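Local structure of mitotic checkpoint control protein kinase BUB1 (Drosophila melanogaster, 6JKK) at residues Y157-L162 and V258-R263; E236-R241 and T274-K279; S103-T106 and M110-S113. The protein is a mitotic checkpoint protein of the kinetochore whose kinase domain, the part described here, probably binds ATP and phosphorylates other proteins. All coordinates share one frame; numbering follows the deposited sequence.

Interaction 1. Residues Y157-L162 and V258-R263; sequences YVVMHL and VLLFGR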
ATOM      1  N   TYR A 157      -0.266   3.408 -20.994  1.00 19.69           N
ATOM      2  CA  TYR A 157      -1.020   2.156 -20.959  1.00 19.26           C
ATOM      3  C   TYR A 157      -0.486   1.191 -19.901  1.00 21.36           C
ATOM      4  O   TYR A 157      -1.261   0.463 -19.271  1.00 15.19           O
ATOM      5  CB  TYR A 157      -1.098   1.534 -22.356  1.00 18.32           C
ATOM      6  CG  TYR A 157      -2.062   2.293 -23.237  1.00 17.95           C
ATOM      7  CD1 TYR A 157      -1.672   3.459 -23.891  1.00 19.87           C
ATOM      8  CD2 TYR A 157      -3.375   1.868 -23.383  1.00 18.71           C
ATOM      9  CE1 TYR A 157      -2.559   4.163 -24.684  1.00 18.01           C
ATOM     10  CE2 TYR A 157      -4.266   2.567 -24.172  1.00 21.01           C
ATOM     11  CZ  TYR A 157      -3.856   3.712 -24.813  1.00 23.76           C
ATOM     12  OH  TYR A 157      -4.758   4.400 -25.594  1.00 21.91           O
ATOM     13  N   VAL A 158       0.825   1.207 -19.677  1.00 16.28           N
ATOM     14  CA  VAL A 158       1.382   0.471 -18.537  1.00 15.13           C
ATOM     15  C   VAL A 158       0.794   1.020 -17.234  1.00 13.68           C
ATOM     16  O   VAL A 158       0.444   0.255 -16.328  1.00 16.82           O
ATOM     17  CB  VAL A 158       2.927   0.517 -18.513  1.00 16.37           C
ATOM     18  CG1 VAL A 158       3.460  -0.093 -17.231  1.00 19.39           C
ATOM     19  CG2 VAL A 158       3.490  -0.236 -19.701  1.00 17.42           C
ATOM     20  N   VAL A 159       0.652   2.342 -17.147  1.00 14.70           N
ATOM     21  CA  VAL A 159       0.054   2.941 -15.951  1.00 16.50           C
ATOM     22  C   VAL A 159      -1.415   2.516 -15.799  1.00 14.67           C
ATOM     23  O   VAL A 159      -1.869   2.231 -14.687  1.00 14.19           O
ATOM     24  CB  VAL A 159       0.197   4.483 -15.920  1.00 15.80           C
ATOM     25  CG1 VAL A 159      -0.449   5.062 -14.661  1.00 12.81           C
ATOM     26  CG2 VAL A 159       1.679   4.893 -15.983  1.00 17.77           C
ATOM     27  N   MET A 160      -2.151   2.454 -16.908  1.00 15.42           N
ATOM     28  CA  MET A 160      -3.537   1.988 -16.844  1.00 13.76           C
ATOM     29  C   MET A 160      -3.609   0.575 -16.282  1.00 13.74           C
ATOM     30  O   MET A 160      -4.495   0.257 -15.474  1.00 14.66           O
ATOM     31  CB  MET A 160      -4.184   1.987 -18.226  1.00 12.72           C
ATOM     32  CG  MET A 160      -4.278   3.327 -18.881  1.00 13.96           C
ATOM     33  SD  MET A 160      -5.206   3.103 -20.397  1.00 19.63           S
ATOM     34  CE  MET A 160      -4.690   4.590 -21.253  1.00 19.24           C
ATOM     35  N   HIS A 161      -2.684  -0.278 -16.718  1.00 12.21           N
ATOM     36  CA  HIS A 161      -2.658  -1.678 -16.273  1.00 14.97           C
ATOM     37  C   HIS A 161      -2.384  -1.768 -14.774  1.00 20.92           C
ATOM     38  O   HIS A 161      -3.064  -2.510 -14.043  1.00 14.18           O
ATOM     39  CB  HIS A 161      -1.596  -2.456 -17.057  1.00 13.62           C
ATOM     40  CG  HIS A 161      -1.770  -3.946 -17.014  1.00 18.62           C
ATOM     41  ND1 HIS A 161      -1.563  -4.688 -15.873  1.00 21.22           N
ATOM     42  CD2 HIS A 161      -2.107  -4.831 -17.983  1.00 21.79           C
ATOM     43  CE1 HIS A 161      -1.777  -5.966 -16.134  1.00 24.65           C
ATOM     44  NE2 HIS A 161      -2.104  -6.079 -17.409  1.00 24.77           N
ATOM     45  N   LEU A 162      -1.384  -1.014 -14.319  1.00 17.89           N
ATOM     46  CA  LEU A 162      -1.029  -0.972 -12.906  1.00 17.48           C
ATOM     47  C   LEU A 162      -2.134  -0.331 -12.062  1.00 15.10           C
ATOM     48  O   LEU A 162      -2.380  -0.755 -10.942  1.00 13.97           O
ATOM     49  CB  LEU A 162       0.289  -0.215 -12.705  1.00 15.58           C
ATOM     50  CG  LEU A 162       1.562  -0.857 -13.254  1.00 16.87           C
ATOM     51  CD1 LEU A 162       2.773   0.046 -13.023  1.00 15.88           C
ATOM     52  CD2 LEU A 162       1.783  -2.220 -12.608  1.00 18.10           C
ATOM     53  N   VAL A 258       1.816   9.993  -9.746  1.00 15.98           N
ATOM     54  CA  VAL A 258       3.274   9.842  -9.796  1.00 20.63           C
ATOM     55  C   VAL A 258       3.685   8.981 -10.989  1.00 17.12           C
ATOM     56  O   VAL A 258       4.676   9.273 -11.666  1.00 17.89           O
ATOM     57  CB  VAL A 258       3.830   9.239  -8.483  1.00 27.49           C
ATOM     58  CG1 VAL A 258       5.330   9.026  -8.582  1.00 32.88           C
ATOM     59  CG2 VAL A 258       3.533  10.157  -7.325  1.00 29.67           C
ATOM     60  N   LEU A 259       2.912   7.926 -11.250  1.00 14.25           N
ATOM     61  CA  LEU A 259       3.203   7.013 -12.347  1.00 18.16           C
ATOM     62  C   LEU A 259       3.039   7.716 -13.691  1.00 17.03           C
ATOM     63  O   LEU A 259       3.897   7.608 -14.569  1.00 17.46           O
ATOM     64  CB  LEU A 259       2.280   5.788 -12.281  1.00 15.04           C
ATOM     65  CG  LEU A 259       2.376   4.913 -11.028  1.00 16.38           C
ATOM     66  CD1 LEU A 259       1.432   3.723 -11.120  1.00 17.20           C
ATOM     67  CD2 LEU A 259       3.793   4.436 -10.836  1.00 14.38           C
ATOM     68  N   LEU A 260       1.931   8.436 -13.844  1.00 17.54           N
ATOM     69  CA  LEU A 260       1.620   9.129 -15.097  1.00 21.63           C
ATOM     70  C   LEU A 260       2.577  10.280 -15.412  1.00 23.09           C
ATOM     71  O   LEU A 260       2.976  10.475 -16.569  1.00 23.39           O
ATOM     72  CB  LEU A 260       0.189   9.677 -15.054  1.00 24.48           C
ATOM     73  CG  LEU A 260      -0.992   8.802 -15.468  1.00 33.64           C
ATOM     74  CD1 LEU A 260      -2.300   9.552 -15.300  1.00 32.46           C
ATOM     75  CD2 LEU A 260      -0.834   8.340 -16.910  1.00 33.48           C
ATOM     76  N   PHE A 261       2.931  11.049 -14.386  1.00 23.12           N
ATOM     77  CA  PHE A 261       3.569  12.340 -14.605  1.00 23.32           C
ATOM     78  C   PHE A 261       5.003  12.441 -14.084  1.00 26.13           C
ATOM     79  O   PHE A 261       5.723  13.384 -14.419  1.00 28.69           O
ATOM     80  CB  PHE A 261       2.693  13.466 -14.029  1.00 21.30           C
ATOM     81  CG  PHE A 261       1.311  13.530 -14.633  1.00 24.53           C
ATOM     82  CD1 PHE A 261       1.148  13.698 -16.006  1.00 31.98           C
ATOM     83  CD2 PHE A 261       0.183  13.433 -13.830  1.00 25.30           C
ATOM     84  CE1 PHE A 261      -0.121  13.757 -16.570  1.00 38.41           C
ATOM     85  CE2 PHE A 261      -1.089  13.491 -14.380  1.00 29.29           C
ATOM     86  CZ  PHE A 261      -1.243  13.651 -15.753  1.00 34.76           C
ATOM     87  N   GLY A 262       5.424  11.479 -13.270  1.00 28.47           N
ATOM     88  CA  GLY A 262       6.766  11.517 -12.707  1.00 33.00           C
ATOM     89  C   GLY A 262       6.906  12.550 -11.603  1.00 35.11           C
ATOM     90  O   GLY A 262       8.009  12.803 -11.106  1.00 38.06           O
ATOM     91  N   ARG A 263       5.783  13.148 -11.217  1.00 30.36           N
ATOM     92  CA  ARG A 263       5.783  14.186 -10.194  1.00 37.58           C
ATOM     93  C   ARG A 263       4.731  13.889  -9.143  1.00 33.67           C
ATOM     94  O   ARG A 263       3.753  13.200  -9.419  1.00 28.44           O
ATOM     95  CB  ARG A 263       5.494  15.554 -10.812  1.00 44.13           C
ATOM     96  CG  ARG A 263       6.607  16.128 -11.664  1.00 51.43           C
ATOM     97  CD  ARG A 263       6.213  17.506 -12.166  1.00 57.79           C
ATOM     98  NE  ARG A 263       5.065  17.432 -13.063  1.00 58.71           N
ATOM     99  CZ  ARG A 263       5.143  17.516 -14.388  1.00 66.51           C
ATOM    100  NH1 ARG A 263       6.320  17.695 -14.978  1.00 72.10           N
ATOM    101  NH2 ARG A 263       4.044  17.432 -15.124  1.00 64.70           N
TER

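Interaction 2. Residues E236-R241 and T274-K279; sequences EMRTGR and TIWMPK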
ATOM      1  N   GLU A 236     -11.396  15.728   2.262  1.00 29.27           N
ATOM      2  CA  GLU A 236     -12.230  15.970   3.437  1.00 36.10           C
ATOM      3  C   GLU A 236     -11.467  16.729   4.530  1.00 29.67           C
ATOM      4  O   GLU A 236     -12.029  17.589   5.212  1.00 33.27           O
ATOM      5  CB  GLU A 236     -12.777  14.640   3.979  1.00 26.90           C
ATOM      6  CG  GLU A 236     -13.806  13.960   3.065  1.00 26.06           C
ATOM      7  CD  GLU A 236     -13.187  13.295   1.840  1.00 26.22           C
ATOM      8  OE1 GLU A 236     -11.949  13.129   1.800  1.00 25.19           O
ATOM      9  OE2 GLU A 236     -13.946  12.930   0.917  1.00 26.92           O
ATOM     10  N   MET A 237     -10.183  16.413   4.678  1.00 31.97           N
ATOM     11  CA  MET A 237      -9.338  17.066   5.675  1.00 30.76           C
ATOM     12  C   MET A 237      -9.088  18.535   5.349  1.00 36.30           C
ATOM     13  O   MET A 237      -8.840  19.340   6.248  1.00 39.52           O
ATOM     14  CB  MET A 237      -7.995  16.351   5.789  1.00 31.23           C
ATOM     15  CG  MET A 237      -8.063  14.960   6.387  1.00 31.98           C
ATOM     16  SD  MET A 237      -6.440  14.194   6.310  1.00 28.30           S
ATOM     17  CE  MET A 237      -6.819  12.580   7.005  1.00 25.88           C
ATOM     18  N   ARG A 238      -9.134  18.875   4.064  1.00 35.04           N
ATOM     19  CA  ARG A 238      -8.919  20.256   3.630  1.00 34.59           C
ATOM     20  C   ARG A 238     -10.178  21.104   3.809  1.00 46.38           C
ATOM     21  O   ARG A 238     -10.115  22.336   3.818  1.00 47.14           O
ATOM     22  CB  ARG A 238      -8.463  20.287   2.164  1.00 34.29           C
ATOM     23  CG  ARG A 238      -7.148  19.547   1.899  1.00 36.94           C
ATOM     24  CD  ARG A 238      -6.875  19.371   0.407  1.00 39.55           C
ATOM     25  NE  ARG A 238      -5.654  20.045  -0.036  1.00 52.38           N
ATOM     26  CZ  ARG A 238      -4.508  19.425  -0.308  1.00 48.42           C
ATOM     27  NH1 ARG A 238      -4.412  18.109  -0.182  1.00 38.75           N
ATOM     28  NH2 ARG A 238      -3.454  20.124  -0.709  1.00 53.33           N
ATOM     29  N   THR A 239     -11.317  20.439   3.980  1.00 45.12           N
ATOM     30  CA  THR A 239     -12.613  21.105   3.880  1.00 48.78           C
ATOM     31  C   THR A 239     -13.520  20.888   5.091  1.00 53.35           C
ATOM     32  O   THR A 239     -14.744  20.978   4.978  1.00 57.89           O
ATOM     33  CB  THR A 239     -13.357  20.659   2.598  1.00 48.51           C
ATOM     34  OG1 THR A 239     -13.447  19.227   2.564  1.00 46.97           O
ATOM     35  CG2 THR A 239     -12.612  21.131   1.363  1.00 42.97           C
ATOM     36  N   GLY A 240     -12.916  20.609   6.243  1.00 53.79           N
ATOM     37  CA  GLY A 240     -13.659  20.437   7.481  1.00 56.68           C
ATOM     38  C   GLY A 240     -14.717  19.345   7.444  1.00 56.55           C
ATOM     39  O   GLY A 240     -15.820  19.525   7.963  1.00 56.57           O
ATOM     40  N   ARG A 241     -14.382  18.207   6.838  1.00 46.99           N
ATOM     41  CA  ARG A 241     -15.356  17.132   6.673  1.00 42.55           C
ATOM     42  C   ARG A 241     -14.872  15.756   7.136  1.00 41.50           C
ATOM     43  O   ARG A 241     -13.676  15.460   7.108  1.00 37.02           O
ATOM     44  CB  ARG A 241     -15.871  17.075   5.229  1.00 37.72           C
ATOM     45  CG  ARG A 241     -17.036  18.029   4.971  1.00 46.67           C
ATOM     46  CD  ARG A 241     -17.708  17.749   3.639  1.00 49.47           C
ATOM     47  NE  ARG A 241     -16.744  17.767   2.546  1.00 50.40           N
ATOM     48  CZ  ARG A 241     -16.782  16.942   1.506  1.00 51.53           C
ATOM     49  NH1 ARG A 241     -17.743  16.033   1.411  1.00 46.78           N
ATOM     50  NH2 ARG A 241     -15.857  17.027   0.559  1.00 51.10           N
ATOM     51  N   THR A 274     -16.171  23.767  -7.288  1.00 55.63           N
ATOM     52  CA  THR A 274     -15.788  23.334  -5.950  1.00 54.68           C
ATOM     53  C   THR A 274     -15.175  21.940  -6.048  1.00 50.87           C
ATOM     54  O   THR A 274     -14.949  21.268  -5.039  1.00 48.63           O
ATOM     55  CB  THR A 274     -16.999  23.298  -5.007  1.00 56.17           C
ATOM     56  OG1 THR A 274     -18.046  22.522  -5.603  1.00 61.68           O
ATOM     57  CG2 THR A 274     -17.511  24.704  -4.738  1.00 55.66           C
ATOM     58  N   ILE A 275     -14.913  21.523  -7.283  1.00 48.14           N
ATOM     59  CA  ILE A 275     -14.372  20.201  -7.576  1.00 41.50           C
ATOM     60  C   ILE A 275     -12.848  20.196  -7.474  1.00 35.41           C
ATOM     61  O   ILE A 275     -12.175  21.060  -8.043  1.00 38.43           O
ATOM     62  CB  ILE A 275     -14.807  19.746  -8.989  1.00 41.77           C
ATOM     63  CG1 ILE A 275     -16.324  19.530  -9.039  1.00 50.88           C
ATOM     64  CG2 ILE A 275     -14.069  18.486  -9.405  1.00 36.94           C
ATOM     65  CD1 ILE A 275     -16.823  18.440  -8.096  1.00 53.83           C
ATOM     66  N   TRP A 276     -12.312  19.220  -6.748  1.00 29.58           N
ATOM     67  CA  TRP A 276     -10.869  19.088  -6.585  1.00 28.25           C
ATOM     68  C   TRP A 276     -10.258  18.178  -7.652  1.00 28.29           C
ATOM     69  O   TRP A 276     -10.752  17.079  -7.910  1.00 32.30           O
ATOM     70  CB  TRP A 276     -10.547  18.559  -5.187  1.00 27.45           C
ATOM     71  CG  TRP A 276     -10.968  19.499  -4.088  1.00 32.28           C
ATOM     72  CD1 TRP A 276     -12.223  19.649  -3.567  1.00 30.93           C
ATOM     73  CD2 TRP A 276     -10.127  20.409  -3.368  1.00 30.76           C
ATOM     74  NE1 TRP A 276     -12.211  20.604  -2.574  1.00 32.95           N
ATOM     75  CE2 TRP A 276     -10.933  21.080  -2.431  1.00 32.90           C
ATOM     76  CE3 TRP A 276      -8.769  20.725  -3.430  1.00 32.36           C
ATOM     77  CZ2 TRP A 276     -10.420  22.047  -1.561  1.00 38.33           C
ATOM     78  CZ3 TRP A 276      -8.261  21.678  -2.567  1.00 32.57           C
ATOM     79  CH2 TRP A 276      -9.082  22.332  -1.651  1.00 37.86           C
ATOM     80  N   MET A 277      -9.190  18.656  -8.277  1.00 30.79           N
ATOM     81  CA  MET A 277      -8.463  17.884  -9.278  1.00 27.00           C
ATOM     82  C   MET A 277      -6.975  18.151  -9.089  1.00 25.06           C
ATOM     83  O   MET A 277      -6.596  19.146  -8.461  1.00 28.67           O
ATOM     84  CB  MET A 277      -8.891  18.301 -10.695  1.00 27.43           C
ATOM     85  CG  MET A 277     -10.329  17.951 -11.047  1.00 27.10           C
ATOM     86  SD  MET A 277     -10.596  16.171 -11.075  1.00 27.04           S
ATOM     87  CE  MET A 277      -9.999  15.793 -12.728  1.00 30.26           C
ATOM     88  N   PRO A 278      -6.123  17.258  -9.613  1.00 29.68           N
ATOM     89  CA  PRO A 278      -4.692  17.572  -9.577  1.00 30.26           C
ATOM     90  C   PRO A 278      -4.407  18.856 -10.339  1.00 29.68           C
ATOM     91  O   PRO A 278      -5.122  19.182 -11.293  1.00 27.80           O
ATOM     92  CB  PRO A 278      -4.057  16.384 -10.303  1.00 28.96           C
ATOM     93  CG  PRO A 278      -5.024  15.249 -10.075  1.00 26.42           C
ATOM     94  CD  PRO A 278      -6.384  15.900 -10.127  1.00 25.64           C
ATOM     95  N   LYS A 279      -3.372  19.578  -9.921  1.00 23.56           N
ATOM     96  CA  LYS A 279      -2.984  20.827 -10.562  1.00 25.65           C
ATOM     97  C   LYS A 279      -2.530  20.565 -11.998  1.00 35.63           C
ATOM     98  O   LYS A 279      -2.670  21.414 -12.881  1.00 32.75           O
ATOM     99  CB  LYS A 279      -1.860  21.466  -9.750  1.00 30.20           C
ATOM    100  CG  LYS A 279      -1.587  22.919 -10.047  1.00 42.53           C
ATOM    101  CD  LYS A 279      -0.731  23.502  -8.936  1.00 44.84           C
ATOM    102  CE  LYS A 279      -0.250  24.894  -9.279  1.00 49.14           C
ATOM    103  NZ  LYS A 279       0.540  25.472  -8.153  1.00 47.55           N
TER

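Interaction 3. Residues S103-T106 and M110-S113; sequences SRLT and MIPS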
ATOM      1  N   SER A 103      -6.778 -13.249   7.719  1.00 15.57           N
ATOM      2  CA  SER A 103      -7.883 -14.011   8.284  1.00 16.05           C
ATOM      3  C   SER A 103      -9.172 -13.774   7.479  1.00 14.59           C
ATOM      4  O   SER A 103     -10.027 -14.668   7.362  1.00 17.17           O
ATOM      5  CB  SER A 103      -8.079 -13.601   9.745  1.00 21.94           C
ATOM      6  OG  SER A 103      -8.932 -14.500  10.424  1.00 36.68           O
ATOM      7  N   ARG A 104      -9.314 -12.577   6.919  1.00 14.62           N
ATOM      8  CA  ARG A 104     -10.582 -12.193   6.288  1.00 21.94           C
ATOM      9  C   ARG A 104     -10.618 -12.470   4.793  1.00 24.21           C
ATOM     10  O   ARG A 104     -11.693 -12.505   4.192  1.00 26.81           O
ATOM     11  CB  ARG A 104     -10.901 -10.718   6.559  1.00 22.01           C
ATOM     12  CG  ARG A 104     -11.097 -10.394   8.030  1.00 27.12           C
ATOM     13  CD  ARG A 104     -11.308  -8.907   8.258  1.00 21.88           C
ATOM     14  NE  ARG A 104     -11.224  -8.590   9.680  1.00 19.09           N
ATOM     15  CZ  ARG A 104     -11.280  -7.361  10.177  1.00 19.85           C
ATOM     16  NH1 ARG A 104     -11.437  -6.328   9.367  1.00 19.31           N
ATOM     17  NH2 ARG A 104     -11.180  -7.166  11.486  1.00 24.77           N
ATOM     18  N   LEU A 105      -9.440 -12.657   4.202  1.00 18.17           N
ATOM     19  CA  LEU A 105      -9.311 -12.944   2.772  1.00 23.37           C
ATOM     20  C   LEU A 105     -10.081 -14.199   2.397  1.00 33.78           C
ATOM     21  O   LEU A 105     -10.091 -15.164   3.157  1.00 37.52           O
ATOM     22  CB  LEU A 105      -7.837 -13.152   2.408  1.00 28.55           C
ATOM     23  CG  LEU A 105      -7.000 -11.938   2.031  1.00 29.57           C
ATOM     24  CD1 LEU A 105      -5.556 -12.335   1.804  1.00 40.04           C
ATOM     25  CD2 LEU A 105      -7.567 -11.317   0.781  1.00 31.40           C
ATOM     26  N   THR A 106     -10.724 -14.182   1.231  1.00 41.18           N
ATOM     27  CA  THR A 106     -11.288 -15.403   0.657  1.00 46.61           C
ATOM     28  C   THR A 106     -10.723 -15.700  -0.741  1.00 49.71           C
ATOM     29  O   THR A 106     -10.507 -16.861  -1.102  1.00 54.05           O
ATOM     30  CB  THR A 106     -12.834 -15.386   0.635  1.00 45.69           C
ATOM     31  OG1 THR A 106     -13.304 -14.051   0.428  1.00 43.85           O
ATOM     32  CG2 THR A 106     -13.392 -15.903   1.954  1.00 52.86           C
ATOM     33  N   MET A 110      -6.318 -12.762  -4.503  1.00 33.50           N
ATOM     34  CA  MET A 110      -5.884 -11.586  -3.743  1.00 30.99           C
ATOM     35  C   MET A 110      -4.868 -11.870  -2.632  1.00 27.23           C
ATOM     36  O   MET A 110      -4.286 -10.947  -2.073  1.00 24.84           O
ATOM     37  CB  MET A 110      -7.096 -10.859  -3.153  1.00 35.90           C
ATOM     38  CG  MET A 110      -7.924 -10.097  -4.167  1.00 38.99           C
ATOM     39  SD  MET A 110      -6.962  -8.859  -5.056  1.00 63.20           S
ATOM     40  CE  MET A 110      -7.162  -9.500  -6.706  1.00 22.85           C
ATOM     41  N   ILE A 111      -4.654 -13.137  -2.310  1.00 17.76           N
ATOM     42  CA  ILE A 111      -3.714 -13.475  -1.241  1.00 24.07           C
ATOM     43  C   ILE A 111      -2.284 -12.906  -1.450  1.00 21.85           C
ATOM     44  O   ILE A 111      -1.719 -12.311  -0.526  1.00 19.94           O
ATOM     45  CB  ILE A 111      -3.731 -14.982  -0.916  1.00 27.18           C
ATOM     46  CG1 ILE A 111      -5.084 -15.366  -0.293  1.00 32.20           C
ATOM     47  CG2 ILE A 111      -2.592 -15.350   0.027  1.00 20.96           C
ATOM     48  CD1 ILE A 111      -5.447 -16.828  -0.441  1.00 39.68           C
ATOM     49  N   PRO A 112      -1.709 -13.051  -2.665  1.00 18.82           N
ATOM     50  CA  PRO A 112      -0.383 -12.450  -2.880  1.00 20.58           C
ATOM     51  C   PRO A 112      -0.379 -10.918  -2.898  1.00 19.30           C
ATOM     52  O   PRO A 112       0.705 -10.317  -2.937  1.00 18.61           O
ATOM     53  CB  PRO A 112       0.012 -12.967  -4.271  1.00 22.16           C
ATOM     54  CG  PRO A 112      -0.800 -14.210  -4.468  1.00 30.53           C
ATOM     55  CD  PRO A 112      -2.109 -13.900  -3.804  1.00 20.98           C
ATOM     56  N   SER A 113      -1.555 -10.292  -2.869  1.00 15.85           N
ATOM     57  CA  SER A 113      -1.654  -8.840  -3.024  1.00 17.07           C
ATOM     58  C   SER A 113      -1.432  -8.066  -1.733  1.00 15.00           C
ATOM     59  O   SER A 113      -1.393  -6.835  -1.754  1.00 15.01           O
ATOM     60  CB  SER A 113      -3.027  -8.453  -3.588  1.00 20.30           C
ATOM     61  OG  SER A 113      -3.366  -9.246  -4.701  1.00 35.46           O
TER

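Interaction 1. Residues Y157-L162 and V258-R263
Val-159 meets Leu-259 and Leu-260 where two helices of the kinase C-lobe come close, with the CA atoms of Val-159 and Leu-259 only 6.3 Å apart. The side-chain contacts across the pair are apolar. The valine uses both branches: its CG1 lies 3.7 Å from Leu-259 CB, and its CG2 lies 3.9 Å from the same CB, so the leucine stem faces the fork of the valine. This follows from a first torsion of 180°, which sets CG1 opposite the backbone N and CG2 opposite the carbonyl carbon. CG1 also reaches Leu-260 CG at 3.9 Å, the leucine bringing its branched end across the valine at a slant, with Leu-260 CD2 4.1 Å from Val-159 CB. One turn farther along the first helix, a looser methyl contact extends the row: Leu-162 CD1 stands 4.4 Å from Leu-259 CD1.

No hydrogen bond passes between the segments. In the first helix, His-161 N bonds to Tyr-157 O and Leu-162 N to Val-158 O. The second helix ends here: Gly-262 N still bonds to Val-258 O at 2.8 Å, but the glycine's phi of 74° turns the chain out of the helix.

Around the pair, Trp-291 of helix 288-299 touches both Val-159 and Leu-260, and Phe-295 of that helix also packs on Leu-260. The segments belong to helices 156-175 and 246-261, which correspond by order to αE and αF of the protein kinase fold, the latter the central helix of the C-lobe.

With all four touching residues buried and nothing polar exchanged, the two helices are held here by shape and by exclusion of water, and the valine fork over Leu-259 CB sets how the side chains interlock.

Interaction 2. Residues E236-R241 and T274-K279
The Trp-276 indole and the Arg-238 guanidinium meet with their planes 52° apart, too steep for a stack, and the geometry is oblique on both groups. Arg-238 touches the six-membered ring at CZ3, with CD and NE each 4.0 Å from that carbon. With the chain bent at chi3 (118°), the group meets the ring through NE while its end runs on past, NH1 making weak hydrogen bonds to Lys-233 O and Tyr-250 OH. The second approach is also oblique: Thr-239 CG2 lies 3.8 Å from Trp-276 CZ2 and 4.0 Å from Trp-276 NE1. The threonine's chi1 of 54° sets OG1 between the backbone N and the carbonyl carbon, where it bonds to Ile-235 O, and puts CG2 opposite the carbonyl carbon, facing the indole.

Behind these side chains the turn is tied by Glu-236 O, which accepts from Thr-239 N at 3.2 Å and from Arg-241 N at 2.9 Å. Trp-276 sits on the short strand 276-278, where it also touches Val-267 and Gln-269 of the partner strand.

Without a hydrogen bond, salt bridge or stack between the segments, this C-lobe surface contact, burying 130 Å², rests on van der Waals touch.

Interaction 3. Residues S103-T106 and M110-S113
Leu-105 divides its two methyls between consecutive residues, Met-110 and Ile-111. Its CD1 lies 3.7 Å from Ile-111 CG1 and equally 3.7 Å from Ile-111 CA, so that it rests against the CG1 branch and the CA together. Its CD2 takes the other partner, at 4.0 Å from Met-110 CB. Setting CG roughly opposite the carbonyl carbon (chi1 -88°) brings one methyl to each neighbour. The leucine crosses the methionine at about a right angle and the isoleucine obliquely.

Met-110 begins by heading for Leu-105 but is bent at both chi2 and chi3 (119°), and the bends lead its end away from the leucine; the side chain also touches Asp-168 and His-172 of helix 156-175. The place in the fold is the αC-β4 loop of a protein kinase: helix 92-104, which corresponds to αC, ends just before Leu-105, and strand 119-122 follows. Across this loop the CA atoms of Leu-105 and Ile-111 stand 6.9 Å apart.

In Ile-111 a chi1 of -67° places CG1 opposite the carbonyl carbon and CG2 opposite the backbone N, which gives the leucine the CG1 branch, while the residue as a whole remains exposed. Its short 3-10 turn is closed by Ser-113 N bonding to Met-110 O at 2.9 Å, and backbone bonding between Ser-113 and Leu-205 ties the turn to strand 203-205. On the helix side, Arg-104 forms salt bridges with Glu-100 and Asp-213, and its NH1 bonds to Met-176 O.

In the fold
Interaction 1 is the buried one, interaction 2 lies on the surface and interaction 3 is partly buried; none touches another. Interactions 1 and 2 are C-lobe contacts with centres 22 Å apart, and their segments alternate along the chain, since 258-263 falls between 236-241 and 274-279, while 157-162 precedes both. Helix 156-175 links the other pair: it supplies one side of interaction 1 and receives Met-110 from interaction 3. Interactions 1 and 3 are purely aliphatic, between helices far apart in sequence in one and within a local loop in the other, whereas interaction 2 has an indole touched by an arginine chain through CD and NE and by a threonine methyl.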